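Side-chain contacts in endoglucanase A (Clostridium acetobutylicum, PDB 3IK2), which probably cleaves internal beta-1,4-glucosidic bonds in cellulose and related glucans, as an endo-acting enzyme of glycoside hydrolase family 44: residues C198-V201 and L202-T206; N258-K261 and N262-A266; Y402-D406 and G407-K411; K498-A501 and L502-V505. One frame throughout, in Å; residues are numbered along the deposited sequence.

Interaction 1: residues C198-V201 and L202-T206; sequences CSEV and LDKDT
Lys-204 lies alongside Glu-200, one turn earlier, in an i to i+4 salt bridge on the opening turns of helix 198-215, one of the helices round the TIM-like barrel. The lysine can be followed outward. Its CB sits 3.5 Å from Glu-200 O, the same carbonyl that accepts Lys-204 N at 2.9 Å. From CG on the chain is extended, so CD passes Glu-200 CG at 4.0 Å and CE comes 3.8 Å from Glu-200 OE2. NZ then closes on Glu-200 OE2 at 3.0 Å, meeting its anti lone pair. The glutamate runs the same way, CG anti to the backbone N (chi1 168°) and straight beyond. Both carboxylate oxygens have further partners: OE2 also binds His-192 NE2, and OE1 takes Lys-197 N just before the helix. Lys-204 NZ additionally donates to Ala-105 O, so the ion pair ties the helix start to nearby loops, with Trp-184 packed against both side chains. Round the helix, the side chains of Val-201 and Asp-205 also lie side by side, in van der Waals contact alone. Tyr-255 OH holds Asp-205 OD2, while Asp-205 OD1 rests 4.1 Å from Val-201 CG2.

Interaction 2: residues N258-K261 and N262-A266; sequences NMKK and NSDAA
The Asn-262 amide has the Asn-258 carbonyl oxygen over one face, with Asn-258 O standing 3.0 Å from Asn-262 CG, almost straight above it. That oxygen is bonded by the backbone Asn-262 N, one turn along helix 251-266, and not by the amide. At the amide's ends, OD1 probably accepts from Thr-206 OG1 of helix 198-215, and ND2 reaches, weakly, a water that donates to Asn-258 OD1 and accepts from Lys-261 NZ at 2.9 Å; Asn-258 ND2 bonds Tyr-254 O. The Asp-264 carboxylate is placed alike: Lys-260 O lies over one face, 3.4 Å from Asp-264 CG. Lys-260 NZ meets the syn lone pair of Asp-264 OD2 at 2.8 Å. To get there the lysine bends at chi2 (-92°) and crosses the aspartate obliquely. Deeper in, Met-259 O is gripped twice, by Ser-263 OG at 2.6 Å and Ser-263 N at 2.8 Å, from opposite faces of its plane. Ser-263 OG is bonded to Leu-270 N and Tyr-343 OH as well. The chemistry changes round the helix: an ion pair and a water bridge link its outer side chains, whereas the buried serine hydroxyl fastens it to the following loop and to Tyr-343, beyond helix 331-342.

Interaction 3: residues Y402-D406 and G407-K411; sequences YNNYD and GNNSK
An Asx turn at Asp-406 folds the loop that leaves helix 393-403 back on itself, ahead of strand 415-421. Asp-406 OD1 accepts Asn-408 N at 2.6 Å, the N-H arriving from 48° out of the carboxylate plane. The other oxygen, OD2, takes Ser-410 OG in a bond modelled as very short, 2.4 Å, a length best treated with caution. The aspartate CG lies between its own backbone N and carbonyl carbon (chi1 64°), which turns the carboxylate in over the loop. Gly-407, with positive phi, carries the chain round the bend. A second side chain spans the loop: Asn-404, just past the helix end, offers OD1 to Asn-409 N at 2.7 Å, again from well above the carbonyl plane. The two asparagine amide planes are about 30° apart, and their ND2 atoms, both donors, lie near each other without bonding. At the base, a water donates to Asn-403 O at 2.8 Å and to Asn-409 O at 3.2 Å, while Asn-403 OD1 lies 3.2 Å from Lys-411 CB. Tyr-405 backs the loop: its OH is 3.2 Å from Ser-410 CB, and its ring meets Trp-472 edge-to-face and also touches His-506, both in the beta domain. Tyr-402 OH binds Ala-368 O on helix 361-376. The loop thus joins barrel helices to the beta sheet. With no backbone-to-backbone hydrogen bond between the two segments, its shape probably relies on side-chain oxygens: one carboxylate and one amide do the work that backbone carbonyls do in a helix, and the N-H of Asn-408 would probably favour a charged Asp-406.

Interaction 4: residues K498-A501 and L502-V505; sequences KIPA and LTAV
Leu-502, following directly on Ala-501, has left-handed backbone angles (phi 51°, psi 59°) without being a glycine. It takes the first position of a G1 beta bulge, in which Leu-502 and Thr-503 both face Asn-447. The first position of such bulges needs a positive phi and is most often glycine, so a residue with a side chain is less usual here; the backbone brings Leu-502 CB 3.3 Å from Ala-501 O. Thr-503 lies on the inside of the turn. Its OG1, anti to the carbonyl carbon (chi1 -63°), stands 3.0 Å from Pro-500 O and 3.1 Å from Ala-501 O, and its single proton can serve either carbonyl. The methyl branch turns to Ile-499: Thr-503 CG2 is 3.7 Å from Ile-499 CG2, which also meets Thr-503 CB at 3.6 Å, the two side chains crossing at an angle. Further in, Ile-499 CD1 and Val-505 CG1 approach tip to tip at 4.1 Å, so the turn is polar at its crest and apolar below. The connection spans two strands that are not sheet neighbours. Strand 494-499 is an outermost strand paired with 454-461, whereas 503-510 runs between 468-475 and 440-447. Asn-447 ND2 bonds Ile-499 O as well, and the apolar pair lies among Phe-456 of strand 454-461, Val-445 of 440-447 and Val-471 of 468-475.

Overall arrangement
Interactions 1 and 2 lie on adjacent helices, 198-215 and 251-266, in the TIM-like barrel domain, their centres 12 Å apart. They touch directly: Leu-202 CD1 packs against Asn-258 CB at 3.4 Å. Both combine helical backbone bonds with i to i+4 ion pairs; both contacts are partly buried, with their ion pairs toward the surface. Interactions 3 and 4 lie on the opposite side of the chain's centre, about 19 Å apart between centres and without contact. Residues 402-411 lead from a barrel helix into the beta domain and depend on polar side chains; 498-505 joins two strands within that domain, and is the more buried and apolar of the two.

Interaction 1: residues C198-V201 and L202-T206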
ATOM      1  N   CYS A 198     -13.480  16.779 -10.204  1.00 10.03           N
ATOM      2  CA  CYS A 198     -13.690  15.387 -10.571  1.00 10.82           C
ATOM      3  C   CYS A 198     -13.336  15.206 -12.033  1.00 10.31           C
ATOM      4  O   CYS A 198     -12.607  14.289 -12.386  1.00 10.44           O
ATOM      5  CB  CYS A 198     -15.150  14.965 -10.316  1.00 10.11           C
ATOM      6  SG  CYS A 198     -15.585  15.077  -8.611  1.00 12.24           S
ATOM      7  N   SER A 199     -13.814  16.108 -12.881  1.00 10.82           N
ATOM      8  CA  SER A 199     -13.486  16.035 -14.323  1.00 10.76           C
ATOM      9  C   SER A 199     -11.974  16.228 -14.603  1.00 10.71           C
ATOM     10  O   SER A 199     -11.416  15.591 -15.516  1.00 10.36           O
ATOM     11  CB  SER A 199     -14.291  17.072 -15.107  1.00 10.86           C
ATOM     12  OG  SER A 199     -13.818  18.369 -14.809  1.00 11.40           O
ATOM     13  N   GLU A 200     -11.328  17.095 -13.822  1.00  9.52           N
ATOM     14  CA  GLU A 200      -9.894  17.318 -13.947  1.00  9.85           C
ATOM     15  C   GLU A 200      -9.079  16.052 -13.607  1.00  8.98           C
ATOM     16  O   GLU A 200      -8.235  15.614 -14.394  1.00  7.99           O
ATOM     17  CB  GLU A 200      -9.453  18.507 -13.083  1.00  9.17           C
ATOM     18  CG  GLU A 200      -7.926  18.614 -12.933  1.00 10.28           C
ATOM     19  CD  GLU A 200      -7.475  19.734 -11.982  1.00 10.88           C
ATOM     20  OE1 GLU A 200      -8.331  20.329 -11.296  1.00 11.42           O
ATOM     21  OE2 GLU A 200      -6.258  20.003 -11.918  1.00 13.90           O
ATOM     22  N   VAL A 201      -9.353  15.454 -12.447  1.00  9.01           N
ATOM     23  CA  VAL A 201      -8.647  14.223 -12.055  1.00  8.55           C
ATOM     24  C   VAL A 201      -8.813  13.076 -13.078  1.00  8.83           C
ATOM     25  O   VAL A 201      -7.839  12.383 -13.419  1.00  8.76           O
ATOM     26  CB  VAL A 201      -8.991  13.742 -10.610  1.00  7.48           C
ATOM     27  CG1 VAL A 201     -10.337  13.108 -10.523  1.00  5.25           C
ATOM     28  CG2 VAL A 201      -7.935  12.747 -10.115  1.00  8.01           C
ATOM     29  N   LEU A 202     -10.050  12.874 -13.531  1.00  8.90           N
ATOM     30  CA  LEU A 202     -10.374  11.878 -14.541  1.00  9.31           C
ATOM     31  C   LEU A 202      -9.522  12.106 -15.809  1.00  9.31           C
ATOM     32  O   LEU A 202      -8.900  11.189 -16.322  1.00  8.30           O
ATOM     33  CB  LEU A 202     -11.872  11.969 -14.881  1.00  8.71           C
ATOM     34  CG  LEU A 202     -12.399  11.153 -16.062  1.00  9.80           C
ATOM     35  CD1 LEU A 202     -12.178   9.632 -15.847  1.00  9.53           C
ATOM     36  CD2 LEU A 202     -13.880  11.467 -16.347  1.00  9.22           C
ATOM     37  N   ASP A 203      -9.513  13.355 -16.277  1.00 10.03           N
ATOM     38  CA  ASP A 203      -8.824  13.748 -17.512  1.00 10.80           C
ATOM     39  C   ASP A 203      -7.308  13.585 -17.396  1.00  9.27           C
ATOM     40  O   ASP A 203      -6.673  13.003 -18.276  1.00  8.93           O
ATOM     41  CB  ASP A 203      -9.192  15.197 -17.869  1.00 11.31           C
ATOM     42  CG  ASP A 203      -8.325  15.767 -18.971  1.00 15.03           C
ATOM     43  OD1 ASP A 203      -7.656  16.793 -18.732  1.00 22.80           O
ATOM     44  OD2 ASP A 203      -8.302  15.195 -20.082  1.00 22.03           O
ATOM     45  N   LYS A 204      -6.747  14.079 -16.300  1.00  7.96           N
ATOM     46  CA  LYS A 204      -5.306  13.964 -16.061  1.00  7.36           C
ATOM     47  C   LYS A 204      -4.868  12.526 -15.849  1.00  6.95           C
ATOM     48  O   LYS A 204      -3.876  12.087 -16.419  1.00  7.42           O
ATOM     49  CB  LYS A 204      -4.900  14.827 -14.873  1.00  7.31           C
ATOM     50  CG  LYS A 204      -4.582  16.266 -15.271  1.00  7.15           C
ATOM     51  CD  LYS A 204      -4.426  17.126 -14.040  1.00 11.50           C
ATOM     52  CE  LYS A 204      -3.852  18.499 -14.410  1.00 14.06           C
ATOM     53  NZ  LYS A 204      -3.610  19.298 -13.183  1.00 14.86           N
ATOM     54  N   ASP A 205      -5.625  11.775 -15.053  1.00  6.86           N
ATOM     55  CA  ASP A 205      -5.367  10.349 -14.914  1.00  6.18           C
ATOM     56  C   ASP A 205      -5.440   9.646 -16.248  1.00  6.41           C
ATOM     57  O   ASP A 205      -4.653   8.739 -16.517  1.00  7.43           O
ATOM     58  CB  ASP A 205      -6.335   9.695 -13.921  1.00  5.83           C
ATOM     59  CG  ASP A 205      -5.905   9.889 -12.504  1.00  5.75           C
ATOM     60  OD1 ASP A 205      -5.071  10.795 -12.268  1.00  4.99           O
ATOM     61  OD2 ASP A 205      -6.402   9.160 -11.626  1.00  5.80           O
ATOM     62  N   THR A 206      -6.382  10.048 -17.091  1.00  5.93           N
ATOM     63  CA  THR A 206      -6.587   9.346 -18.345  1.00  6.14           C
ATOM     64  C   THR A 206      -5.421   9.602 -19.312  1.00  6.99           C
ATOM     65  O   THR A 206      -4.884   8.680 -19.887  1.00  7.37           O
ATOM     66  CB  THR A 206      -7.974   9.710 -18.991  1.00  6.26           C
ATOM     67  OG1 THR A 206      -9.036   9.206 -18.160  1.00  5.28           O
ATOM     68  CG2 THR A 206      -8.090   9.091 -20.354  1.00  3.93           C
TER

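Interaction 2: residues N258-K261 and N262-A266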
ATOM      1  N   ASN A 258     -15.877   5.881 -15.383  1.00  9.73           N
ATOM      2  CA  ASN A 258     -15.322   6.741 -16.432  1.00  9.64           C
ATOM      3  C   ASN A 258     -13.972   6.269 -16.988  1.00  9.15           C
ATOM      4  O   ASN A 258     -13.692   6.427 -18.181  1.00  9.33           O
ATOM      5  CB  ASN A 258     -15.305   8.192 -15.963  1.00  9.90           C
ATOM      6  CG  ASN A 258     -16.686   8.863 -16.127  1.00 11.36           C
ATOM      7  OD1 ASN A 258     -17.045   9.287 -17.229  1.00 13.14           O
ATOM      8  ND2 ASN A 258     -17.449   8.961 -15.033  1.00  8.43           N
ATOM      9  N   MET A 259     -13.171   5.635 -16.136  1.00  7.86           N
ATOM     10  CA  MET A 259     -11.926   5.035 -16.589  1.00  7.85           C
ATOM     11  C   MET A 259     -12.213   3.836 -17.475  1.00  7.42           C
ATOM     12  O   MET A 259     -11.481   3.566 -18.394  1.00  6.28           O
ATOM     13  CB  MET A 259     -11.042   4.611 -15.402  1.00  6.57           C
ATOM     14  CG  MET A 259     -10.450   5.784 -14.639  1.00  7.87           C
ATOM     15  SD  MET A 259      -9.429   6.899 -15.611  1.00  9.00           S
ATOM     16  CE  MET A 259      -8.079   5.860 -16.223  1.00  9.39           C
ATOM     17  N   LYS A 260     -13.268   3.104 -17.149  1.00  8.74           N
ATOM     18  CA  LYS A 260     -13.735   2.029 -17.984  1.00  9.84           C
ATOM     19  C   LYS A 260     -14.155   2.587 -19.350  1.00 10.36           C
ATOM     20  O   LYS A 260     -13.670   2.133 -20.377  1.00  9.73           O
ATOM     21  CB  LYS A 260     -14.908   1.341 -17.278  1.00 10.33           C
ATOM     22  CG  LYS A 260     -15.107  -0.116 -17.630  1.00 12.23           C
ATOM     23  CD  LYS A 260     -16.060  -0.284 -18.753  1.00 15.77           C
ATOM     24  CE  LYS A 260     -16.150  -1.739 -19.173  1.00 17.38           C
ATOM     25  NZ  LYS A 260     -17.117  -1.838 -20.299  1.00 19.25           N
ATOM     26  N   LYS A 261     -15.042   3.586 -19.343  1.00 11.04           N
ATOM     27  CA  LYS A 261     -15.512   4.254 -20.574  1.00 12.28           C
ATOM     28  C   LYS A 261     -14.329   4.814 -21.398  1.00 10.93           C
ATOM     29  O   LYS A 261     -14.260   4.607 -22.616  1.00  9.98           O
ATOM     30  CB  LYS A 261     -16.553   5.333 -20.208  1.00 12.22           C
ATOM     31  CG  LYS A 261     -16.923   6.359 -21.303  1.00 15.93           C
ATOM     32  CD  LYS A 261     -18.023   7.340 -20.781  1.00 15.58           C
ATOM     33  CE  LYS A 261     -18.404   8.487 -21.740  1.00 18.86           C
ATOM     34  NZ  LYS A 261     -17.497   9.690 -21.726  1.00 24.19           N
ATOM     35  N   ASN A 262     -13.391   5.474 -20.711  1.00  9.97           N
ATOM     36  CA  ASN A 262     -12.169   6.013 -21.323  1.00  9.40           C
ATOM     37  C   ASN A 262     -11.238   4.934 -21.859  1.00  9.02           C
ATOM     38  O   ASN A 262     -10.651   5.091 -22.926  1.00  9.58           O
ATOM     39  CB  ASN A 262     -11.384   6.906 -20.345  1.00  8.79           C
ATOM     40  CG  ASN A 262     -12.091   8.227 -20.032  1.00  9.37           C
ATOM     41  OD1 ASN A 262     -11.627   9.002 -19.169  1.00 11.82           O
ATOM     42  ND2 ASN A 262     -13.214   8.483 -20.698  1.00  2.73           N
ATOM     43  N   SER A 263     -11.109   3.841 -21.119  1.00  8.22           N
ATOM     44  CA  SER A 263     -10.341   2.689 -21.576  1.00  8.64           C
ATOM     45  C   SER A 263     -10.984   2.035 -22.804  1.00  8.71           C
ATOM     46  O   SER A 263     -10.291   1.719 -23.763  1.00  9.27           O
ATOM     47  CB  SER A 263     -10.172   1.646 -20.456  1.00  7.20           C
ATOM     48  OG  SER A 263      -9.505   2.202 -19.346  1.00  7.88           O
ATOM     49  N   ASP A 264     -12.297   1.799 -22.770  1.00  9.89           N
ATOM     50  CA  ASP A 264     -12.997   1.269 -23.964  1.00 10.89           C
ATOM     51  C   ASP A 264     -12.818   2.141 -25.195  1.00 11.41           C
ATOM     52  O   ASP A 264     -12.645   1.618 -26.285  1.00 13.19           O
ATOM     53  CB  ASP A 264     -14.489   1.073 -23.699  1.00 11.17           C
ATOM     54  CG  ASP A 264     -14.750  -0.044 -22.712  1.00 11.10           C
ATOM     55  OD1 ASP A 264     -13.824  -0.832 -22.463  1.00 10.35           O
ATOM     56  OD2 ASP A 264     -15.871  -0.118 -22.171  1.00 14.38           O
ATOM     57  N   ALA A 265     -12.865   3.459 -25.012  1.00 11.94           N
ATOM     58  CA  ALA A 265     -12.677   4.437 -26.092  1.00 12.27           C
ATOM     59  C   ALA A 265     -11.256   4.391 -26.666  1.00 12.90           C
ATOM     60  O   ALA A 265     -11.086   4.544 -27.861  1.00 13.01           O
ATOM     61  CB  ALA A 265     -12.993   5.861 -25.598  1.00 11.56           C
ATOM     62  N   ALA A 266     -10.256   4.189 -25.799  1.00 13.12           N
ATOM     63  CA  ALA A 266      -8.846   4.154 -26.194  1.00 12.86           C
ATOM     64  C   ALA A 266      -8.425   2.783 -26.750  1.00 12.75           C
ATOM     65  O   ALA A 266      -7.338   2.646 -27.346  1.00 13.50           O
ATOM     66  CB  ALA A 266      -7.987   4.497 -25.022  1.00 13.41           C
TER
HETATM   67  O   HOH W   1     -15.682   9.316 -19.433  1.00 12.62           O

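Interaction 3: residues Y402-D406 and G407-K411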
ATOM      1  N   TYR A 402       5.634 -13.012   8.086  1.00 10.05           N
ATOM      2  CA  TYR A 402       5.166 -13.607   6.856  1.00 10.31           C
ATOM      3  C   TYR A 402       6.259 -14.272   6.026  1.00 11.41           C
ATOM      4  O   TYR A 402       6.100 -15.438   5.647  1.00 12.00           O
ATOM      5  CB  TYR A 402       4.360 -12.591   6.039  1.00 10.25           C
ATOM      6  CG  TYR A 402       2.962 -12.424   6.585  1.00  8.24           C
ATOM      7  CD1 TYR A 402       1.907 -13.185   6.078  1.00  4.96           C
ATOM      8  CD2 TYR A 402       2.708 -11.549   7.650  1.00  8.73           C
ATOM      9  CE1 TYR A 402       0.611 -13.052   6.601  1.00  6.18           C
ATOM     10  CE2 TYR A 402       1.393 -11.408   8.193  1.00  6.61           C
ATOM     11  CZ  TYR A 402       0.365 -12.179   7.655  1.00  6.13           C
ATOM     12  OH  TYR A 402      -0.911 -12.055   8.150  1.00  7.53           O
ATOM     13  N   ASN A 403       7.364 -13.556   5.781  1.00 11.52           N
ATOM     14  CA  ASN A 403       8.351 -13.942   4.746  1.00 12.10           C
ATOM     15  C   ASN A 403       9.810 -14.094   5.172  1.00 12.07           C
ATOM     16  O   ASN A 403      10.691 -14.331   4.360  1.00 12.04           O
ATOM     17  CB  ASN A 403       8.282 -12.973   3.572  1.00 12.55           C
ATOM     18  CG  ASN A 403       6.934 -12.979   2.921  1.00 14.14           C
ATOM     19  OD1 ASN A 403       6.478 -14.023   2.469  1.00 15.29           O
ATOM     20  ND2 ASN A 403       6.261 -11.821   2.911  1.00 11.30           N
ATOM     21  N   ASN A 404      10.067 -13.958   6.448  1.00 12.53           N
ATOM     22  CA  ASN A 404      11.377 -14.309   6.944  1.00 13.43           C
ATOM     23  C   ASN A 404      11.279 -14.602   8.428  1.00 13.10           C
ATOM     24  O   ASN A 404      11.933 -13.974   9.231  1.00 13.07           O
ATOM     25  CB  ASN A 404      12.377 -13.198   6.636  1.00 12.82           C
ATOM     26  CG  ASN A 404      13.788 -13.574   7.015  1.00 14.23           C
ATOM     27  OD1 ASN A 404      14.117 -14.750   7.115  1.00 16.27           O
ATOM     28  ND2 ASN A 404      14.635 -12.573   7.209  1.00 14.18           N
ATOM     29  N   TYR A 405      10.406 -15.530   8.783  1.00 13.99           N
ATOM     30  CA  TYR A 405      10.135 -15.816  10.198  1.00 15.28           C
ATOM     31  C   TYR A 405      11.281 -16.583  10.867  1.00 15.99           C
ATOM     32  O   TYR A 405      11.508 -16.448  12.067  1.00 16.07           O
ATOM     33  CB  TYR A 405       8.820 -16.567  10.354  1.00 14.35           C
ATOM     34  CG  TYR A 405       8.720 -17.811   9.503  1.00 15.14           C
ATOM     35  CD1 TYR A 405       9.096 -19.047  10.001  1.00 14.55           C
ATOM     36  CD2 TYR A 405       8.244 -17.754   8.206  1.00 14.71           C
ATOM     37  CE1 TYR A 405       8.992 -20.191   9.221  1.00 15.66           C
ATOM     38  CE2 TYR A 405       8.135 -18.897   7.431  1.00 13.62           C
ATOM     39  CZ  TYR A 405       8.509 -20.103   7.946  1.00 13.87           C
ATOM     40  OH  TYR A 405       8.423 -21.234   7.160  1.00 16.07           O
ATOM     41  N   ASP A 406      11.996 -17.379  10.080  1.00 16.84           N
ATOM     42  CA  ASP A 406      13.060 -18.212  10.619  1.00 18.57           C
ATOM     43  C   ASP A 406      14.447 -17.640  10.334  1.00 19.53           C
ATOM     44  O   ASP A 406      15.449 -18.289  10.626  1.00 20.47           O
ATOM     45  CB  ASP A 406      12.945 -19.639  10.073  1.00 18.37           C
ATOM     46  CG  ASP A 406      13.154 -19.700   8.577  1.00 19.04           C
ATOM     47  OD1 ASP A 406      13.442 -18.621   7.983  1.00 13.91           O
ATOM     48  OD2 ASP A 406      13.003 -20.817   8.003  1.00 19.16           O
ATOM     49  N   GLY A 407      14.512 -16.435   9.761  1.00 20.79           N
ATOM     50  CA  GLY A 407      15.799 -15.824   9.418  1.00 21.82           C
ATOM     51  C   GLY A 407      16.460 -16.465   8.206  1.00 23.10           C
ATOM     52  O   GLY A 407      17.594 -16.128   7.855  1.00 23.08           O
ATOM     53  N   ASN A 408      15.750 -17.391   7.565  1.00 23.70           N
ATOM     54  CA  ASN A 408      16.248 -18.078   6.378  1.00 24.72           C
ATOM     55  C   ASN A 408      15.377 -17.780   5.176  1.00 24.52           C
ATOM     56  O   ASN A 408      15.382 -18.526   4.203  1.00 24.73           O
ATOM     57  CB  ASN A 408      16.302 -19.584   6.616  1.00 25.30           C
ATOM     58  CG  ASN A 408      17.362 -19.980   7.639  1.00 27.95           C
ATOM     59  OD1 ASN A 408      17.110 -20.829   8.503  1.00 32.07           O
ATOM     60  ND2 ASN A 408      18.550 -19.363   7.555  1.00 29.78           N
ATOM     61  N   ASN A 409      14.619 -16.685   5.264  1.00 24.27           N
ATOM     62  CA  ASN A 409      13.696 -16.278   4.201  1.00 24.27           C
ATOM     63  C   ASN A 409      12.731 -17.393   3.716  1.00 23.39           C
ATOM     64  O   ASN A 409      12.365 -17.442   2.541  1.00 23.08           O
ATOM     65  CB  ASN A 409      14.459 -15.606   3.037  1.00 24.29           C
ATOM     66  CG  ASN A 409      15.093 -14.277   3.440  1.00 25.89           C
ATOM     67  OD1 ASN A 409      16.306 -14.105   3.344  1.00 29.44           O
ATOM     68  ND2 ASN A 409      14.281 -13.333   3.882  1.00 26.97           N
ATOM     69  N   SER A 410      12.360 -18.293   4.628  1.00 22.91           N
ATOM     70  CA  SER A 410      11.173 -19.134   4.450  1.00 22.75           C
ATOM     71  C   SER A 410       9.958 -18.203   4.459  1.00 21.83           C
ATOM     72  O   SER A 410       9.896 -17.233   5.236  1.00 22.23           O
ATOM     73  CB  SER A 410      10.988 -20.153   5.584  1.00 22.38           C
ATOM     74  OG  SER A 410      12.108 -20.975   5.782  1.00 23.52           O
ATOM     75  N   LYS A 411       8.994 -18.498   3.612  1.00 20.40           N
ATOM     76  CA  LYS A 411       7.887 -17.583   3.456  1.00 19.94           C
ATOM     77  C   LYS A 411       6.509 -18.208   3.559  1.00 18.67           C
ATOM     78  O   LYS A 411       6.341 -19.424   3.489  1.00 19.44           O
ATOM     79  CB  LYS A 411       8.023 -16.808   2.151  1.00 20.21           C
ATOM     80  CG  LYS A 411       8.262 -17.641   0.934  1.00 21.37           C
ATOM     81  CD  LYS A 411       8.768 -16.743  -0.154  1.00 23.28           C
ATOM     82  CE  LYS A 411       8.125 -17.084  -1.484  1.00 25.90           C
ATOM     83  NZ  LYS A 411       8.448 -18.471  -1.913  1.00 27.72           N
TER
HETATM   84  O   HOH W   2      11.001 -14.742   1.644  1.00 22.98           O

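Interaction 4: residues K498-A501 and L502-V505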
ATOM      1  N   LYS A 498      -1.839 -23.412  22.499  1.00 14.70           N
ATOM      2  CA  LYS A 498      -2.095 -22.345  23.442  1.00 14.94           C
ATOM      3  C   LYS A 498      -1.155 -21.151  23.203  1.00 14.99           C
ATOM      4  O   LYS A 498       0.062 -21.290  23.210  1.00 14.34           O
ATOM      5  CB  LYS A 498      -1.956 -22.841  24.880  1.00 14.08           C
ATOM      6  CG  LYS A 498      -2.272 -21.793  25.930  1.00 14.06           C
ATOM      7  CD  LYS A 498      -2.205 -22.420  27.342  1.00 15.21           C
ATOM      8  CE  LYS A 498      -2.866 -21.511  28.384  1.00 14.60           C
ATOM      9  NZ  LYS A 498      -2.896 -22.124  29.763  1.00 16.10           N
ATOM     10  N   ILE A 499      -1.754 -19.982  23.000  1.00 15.15           N
ATOM     11  CA  ILE A 499      -1.017 -18.766  22.684  1.00 15.53           C
ATOM     12  C   ILE A 499      -1.245 -17.726  23.790  1.00 15.40           C
ATOM     13  O   ILE A 499      -2.394 -17.361  24.067  1.00 16.12           O
ATOM     14  CB  ILE A 499      -1.471 -18.244  21.291  1.00 15.89           C
ATOM     15  CG1 ILE A 499      -0.994 -19.233  20.220  1.00 17.87           C
ATOM     16  CG2 ILE A 499      -0.898 -16.891  20.975  1.00 15.38           C
ATOM     17  CD1 ILE A 499      -1.494 -18.955  18.829  1.00 18.17           C
ATOM     18  N   PRO A 500      -0.163 -17.227  24.421  1.00 14.48           N
ATOM     19  CA  PRO A 500      -0.409 -16.185  25.427  1.00 13.94           C
ATOM     20  C   PRO A 500      -0.949 -14.887  24.792  1.00 13.85           C
ATOM     21  O   PRO A 500      -0.968 -14.755  23.567  1.00 13.24           O
ATOM     22  CB  PRO A 500       0.989 -15.961  26.060  1.00 14.80           C
ATOM     23  CG  PRO A 500       1.796 -17.192  25.687  1.00 13.65           C
ATOM     24  CD  PRO A 500       1.267 -17.549  24.301  1.00 13.81           C
ATOM     25  N   ALA A 501      -1.427 -13.969  25.636  1.00 13.01           N
ATOM     26  CA  ALA A 501      -1.967 -12.671  25.226  1.00 12.17           C
ATOM     27  C   ALA A 501      -0.975 -11.902  24.361  1.00 11.50           C
ATOM     28  O   ALA A 501       0.224 -12.002  24.569  1.00 11.78           O
ATOM     29  CB  ALA A 501      -2.311 -11.840  26.467  1.00 11.70           C
ATOM     30  N   LEU A 502      -1.488 -11.113  23.419  1.00 10.64           N
ATOM     31  CA  LEU A 502      -0.649 -10.193  22.643  1.00 10.01           C
ATOM     32  C   LEU A 502       0.543 -10.931  22.056  1.00 10.20           C
ATOM     33  O   LEU A 502       1.694 -10.594  22.310  1.00  9.70           O
ATOM     34  CB  LEU A 502      -0.201  -8.973  23.461  1.00  9.01           C
ATOM     35  CG  LEU A 502      -1.303  -8.140  24.139  1.00  8.73           C
ATOM     36  CD1 LEU A 502      -0.694  -7.112  25.115  1.00  6.10           C
ATOM     37  CD2 LEU A 502      -2.259  -7.474  23.115  1.00  6.74           C
ATOM     38  N   THR A 503       0.235 -11.953  21.259  1.00 10.31           N
ATOM     39  CA  THR A 503       1.245 -12.808  20.652  1.00  9.82           C
ATOM     40  C   THR A 503       0.769 -13.016  19.232  1.00  9.85           C
ATOM     41  O   THR A 503      -0.438 -13.223  18.988  1.00  9.09           O
ATOM     42  CB  THR A 503       1.374 -14.171  21.410  1.00  9.78           C
ATOM     43  OG1 THR A 503       1.815 -13.917  22.736  1.00  9.29           O
ATOM     44  CG2 THR A 503       2.404 -15.132  20.743  1.00  8.72           C
ATOM     45  N   ALA A 504       1.712 -12.915  18.294  1.00  9.48           N
ATOM     46  CA  ALA A 504       1.445 -13.283  16.901  1.00  8.91           C
ATOM     47  C   ALA A 504       2.413 -14.415  16.520  1.00  9.15           C
ATOM     48  O   ALA A 504       3.606 -14.346  16.806  1.00  9.03           O
ATOM     49  CB  ALA A 504       1.610 -12.080  15.973  1.00  9.42           C
ATOM     50  N   VAL A 505       1.883 -15.432  15.850  1.00  8.19           N
ATOM     51  CA  VAL A 505       2.596 -16.665  15.589  1.00  8.27           C
ATOM     52  C   VAL A 505       2.386 -17.069  14.111  1.00  9.00           C
ATOM     53  O   VAL A 505       1.338 -16.780  13.543  1.00  7.79           O
ATOM     54  CB  VAL A 505       2.053 -17.758  16.642  1.00  8.15           C
ATOM     55  CG1 VAL A 505       1.553 -19.026  16.016  1.00  9.55           C
ATOM     56  CG2 VAL A 505       2.956 -17.939  17.818  1.00  4.76           C
TER